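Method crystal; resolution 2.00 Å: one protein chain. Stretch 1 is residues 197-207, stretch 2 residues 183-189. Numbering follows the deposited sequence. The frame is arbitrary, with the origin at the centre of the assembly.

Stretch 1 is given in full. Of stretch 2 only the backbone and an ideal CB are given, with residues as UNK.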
# COMPACT_ATOMS: atom_id res chain seq x y z
N VAL A 197 11.12 9.71 -25.05
CA VAL A 197 11.09 11.00 -24.34
C VAL A 197 9.92 10.99 -23.35
O VAL A 197 9.11 10.08 -23.42
CB VAL A 197 10.95 12.23 -25.34
CG1 VAL A 197 12.08 12.23 -26.37
CG2 VAL A 197 9.62 12.21 -26.05
N VAL A 198 9.80 12.01 -22.49
CA VAL A 198 8.65 12.08 -21.59
C VAL A 198 7.73 13.22 -22.04
O VAL A 198 8.21 14.32 -22.26
CB VAL A 198 9.10 12.35 -20.11
CG1 VAL A 198 7.90 12.26 -19.11
CG2 VAL A 198 10.21 11.38 -19.69
N ASP A 199 6.45 12.96 -22.21
CA ASP A 199 5.47 14.03 -22.43
C ASP A 199 5.44 14.98 -21.23
O ASP A 199 5.69 14.57 -20.09
CB ASP A 199 4.09 13.45 -22.63
CG ASP A 199 3.12 14.48 -23.16
OD1 ASP A 199 3.36 14.97 -24.29
OD2 ASP A 199 2.16 14.85 -22.46
N GLU A 200 5.13 16.24 -21.45
CA GLU A 200 5.14 17.18 -20.35
C GLU A 200 4.15 16.80 -19.25
O GLU A 200 4.37 17.14 -18.11
CB GLU A 200 4.87 18.61 -20.83
CG GLU A 200 5.50 19.64 -19.91
CD GLU A 200 5.33 21.06 -20.39
OE1 GLU A 200 4.76 21.28 -21.49
OE2 GLU A 200 5.77 21.97 -19.66
N SER A 201 3.09 16.07 -19.57
CA SER A 201 2.14 15.59 -18.55
C SER A 201 2.80 14.59 -17.59
O SER A 201 2.21 14.21 -16.56
CB SER A 201 0.92 14.95 -19.21
OG SER A 201 1.29 13.81 -19.98
N GLY A 202 4.01 14.15 -17.92
CA GLY A 202 4.75 13.25 -17.06
C GLY A 202 5.93 13.87 -16.35
O GLY A 202 6.79 13.14 -15.83
N LEU A 203 6.00 15.21 -16.33
CA LEU A 203 7.14 15.88 -15.67
C LEU A 203 7.29 15.53 -14.19
O LEU A 203 8.42 15.30 -13.72
CB LEU A 203 7.06 17.39 -15.82
CG LEU A 203 8.40 18.13 -15.63
CD1 LEU A 203 9.58 17.48 -16.36
CD2 LEU A 203 8.25 19.59 -16.10
N ARG A 204 6.17 15.50 -13.47
CA ARG A 204 6.15 15.10 -12.06
C ARG A 204 6.56 13.64 -11.87
O ARG A 204 7.35 13.32 -10.99
CB ARG A 204 4.75 15.28 -11.47
CG ARG A 204 4.18 16.70 -11.62
CD ARG A 204 4.78 17.67 -10.64
NE ARG A 204 5.96 18.35 -11.12
CZ ARG A 204 5.92 19.45 -11.87
NH1 ARG A 204 4.75 19.96 -12.24
NH2 ARG A 204 7.05 20.03 -12.27
N ALA A 205 6.02 12.74 -12.70
CA ALA A 205 6.43 11.33 -12.65
C ALA A 205 7.93 11.19 -12.91
O ALA A 205 8.57 10.32 -12.32
CB ALA A 205 5.64 10.48 -13.65
N LEU A 206 8.50 12.00 -13.79
CA LEU A 206 9.97 11.95 -14.03
C LEU A 206 10.76 12.43 -12.81
O LEU A 206 11.74 11.81 -12.41
CB LEU A 206 10.36 12.78 -15.27
CG LEU A 206 11.86 12.94 -15.58
CD1 LEU A 206 12.54 11.59 -15.87
CD2 LEU A 206 12.10 13.97 -16.72
N GLU A 207 10.35 13.57 -12.24
CA GLU A 207 10.90 14.06 -10.98
C GLU A 207 10.85 12.95 -9.92
O GLU A 207 11.83 12.71 -9.24
CB GLU A 207 10.09 15.31 -10.51
CG GLU A 207 10.43 16.55 -11.36
CD GLU A 207 9.65 17.81 -11.00
OE1 GLU A 207 8.63 17.70 -10.28
OE2 GLU A 207 10.06 18.90 -11.48
N UNK A 183 4.02 3.05 -13.35
CA UNK A 183 2.91 2.92 -14.29
C UNK A 183 2.58 4.26 -14.94
O UNK A 183 2.45 4.36 -16.17
CB UNK A 183 1.67 2.36 -13.58
N UNK A 184 2.45 5.30 -14.12
CA UNK A 184 2.27 6.66 -14.60
C UNK A 184 3.40 7.12 -15.51
O UNK A 184 3.14 7.63 -16.60
CB UNK A 184 2.15 7.62 -13.41
N UNK A 185 4.65 6.92 -15.09
CA UNK A 185 5.79 7.34 -15.92
C UNK A 185 5.72 6.65 -17.27
O UNK A 185 5.80 7.31 -18.32
CB UNK A 185 7.12 7.03 -15.23
N UNK A 186 5.57 5.33 -17.25
CA UNK A 186 5.45 4.56 -18.51
C UNK A 186 4.34 5.17 -19.41
O UNK A 186 4.56 5.36 -20.60
CB UNK A 186 5.14 3.09 -18.21
N UNK A 187 3.19 5.51 -18.85
CA UNK A 187 2.07 6.00 -19.68
C UNK A 187 2.35 7.35 -20.37
O UNK A 187 1.73 7.67 -21.40
CB UNK A 187 0.82 6.14 -18.81
N UNK A 188 3.26 8.13 -19.80
CA UNK A 188 3.60 9.44 -20.36
C UNK A 188 4.81 9.43 -21.30
O UNK A 188 5.25 10.49 -21.75
CB UNK A 188 3.87 10.42 -19.22
N UNK A 189 5.35 8.25 -21.61
CA UNK A 189 6.53 8.18 -22.46
C UNK A 189 6.04 8.35 -23.88
O UNK A 189 4.92 7.97 -24.18
CB UNK A 189 7.30 6.87 -22.28

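Position 183 opens a helix, and its CA-to-CB bond is out of reach of stretch 1. No atom of stretch 1 lies within 5.5 Å of the ideal CB. Stretch 1 therefore sets no preference. The residue is Asp183, which makes no contact here.

At position 184 the CA-to-CB bond points toward stretch 1. The ideal CB is 4.5 Å from CB of Ala205. The small alanine leaves room for a long side chain to pass, and the carbonyl O of Ser201 lies further on. Lysine, arginine, glutamine or methionine would suit. The residue is Arg184. Its CG packs 4.0 Å from CB of Ala205, and its NH2 comes to 3.4 Å from O of Ser201.

At position 185 the CA-to-CB bond points sideways, with the ideal CB 4.1 Å from CB of Ala205. Val198 and Leu206 offer apolar surface beyond. A branched or long apolar side chain would fit: leucine, isoleucine or methionine. The residue is Leu185, whose end turns nearer to stretch 1. Its CD1 lies 4.2 Å from CG1 of Val198 and 4.4 Å from CB of Leu206. The helices cross at 130°, and the small Ala205 lets its CB come to 3.9 Å from CA of Leu185.

Position 186 is out of reach of stretch 1, so the choice is left open. The residue is Ile186.

Position 187 is also out of reach. Many residues would do. The residue is Ser187, whose OG hydrogen-bonds back to O of Arg184 at 2.8 Å.

Position 188 leaves helical phi/psi, and its CA-to-CB bond points toward stretch 1. The ideal CB is 3.7 Å from CA of Gly202 and 4.4 Å from CG1 of Val198. The space is tight, so serine, threonine, alanine, valine or cysteine would suit. Its carbonyl accepts a hydrogen bond from N of Asp199, with O to N 2.8 Å, whatever the side chain. The residue is Thr188. OG1 of Thr188 donates to O of Leu185 at 3.0 Å and sits 3.4 Å from CA of Gly202. A CB on Gly202 would fall 2.0 Å from OG1 of Thr188, a clash. CG2 of Thr188 lies 3.8 Å from OG of Ser201.

Position 189 has extended angles and pairs with Val198 in an antiparallel, non-hydrogen-bonded bridge. Its CA makes a CA-H...O contact with O of Val197 at 3.3 Å. The side chain shares a sheet face with Val198, so valine, isoleucine, leucine or methionine would suit. The residue is Leu189. Its CD2 reaches CG2 of Val198 at 4.0 Å.

Stretch 2, residues 183-189: DRLISTL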
# COMPACT_ATOMS: atom_id res chain seq x y z
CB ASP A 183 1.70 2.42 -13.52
CG ASP A 183 0.65 1.85 -14.42
OD1 ASP A 183 -0.17 2.65 -14.96
OD2 ASP A 183 0.63 0.59 -14.54
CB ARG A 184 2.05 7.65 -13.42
CG ARG A 184 1.87 9.13 -13.86
CD ARG A 184 0.68 9.32 -14.85
NE ARG A 184 0.43 10.74 -15.03
CZ ARG A 184 -0.53 11.26 -15.80
NH1 ARG A 184 -1.37 10.46 -16.45
NH2 ARG A 184 -0.65 12.58 -15.89
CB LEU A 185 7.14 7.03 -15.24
CG LEU A 185 8.38 7.48 -16.01
CD1 LEU A 185 8.39 9.01 -16.45
CD2 LEU A 185 9.66 7.12 -15.25
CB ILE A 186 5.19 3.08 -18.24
CG1 ILE A 186 6.48 2.43 -17.71
CG2 ILE A 186 4.66 2.33 -19.51
CD1 ILE A 186 6.32 1.04 -17.16
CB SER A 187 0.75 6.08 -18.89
OG SER A 187 0.76 7.22 -18.05
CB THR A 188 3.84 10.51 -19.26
OG1 THR A 188 5.01 10.17 -18.48
CG2 THR A 188 2.64 10.60 -18.39
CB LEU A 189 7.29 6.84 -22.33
CG LEU A 189 7.90 6.53 -20.95
CD1 LEU A 189 8.65 5.18 -20.92
CD2 LEU A 189 8.78 7.72 -20.45
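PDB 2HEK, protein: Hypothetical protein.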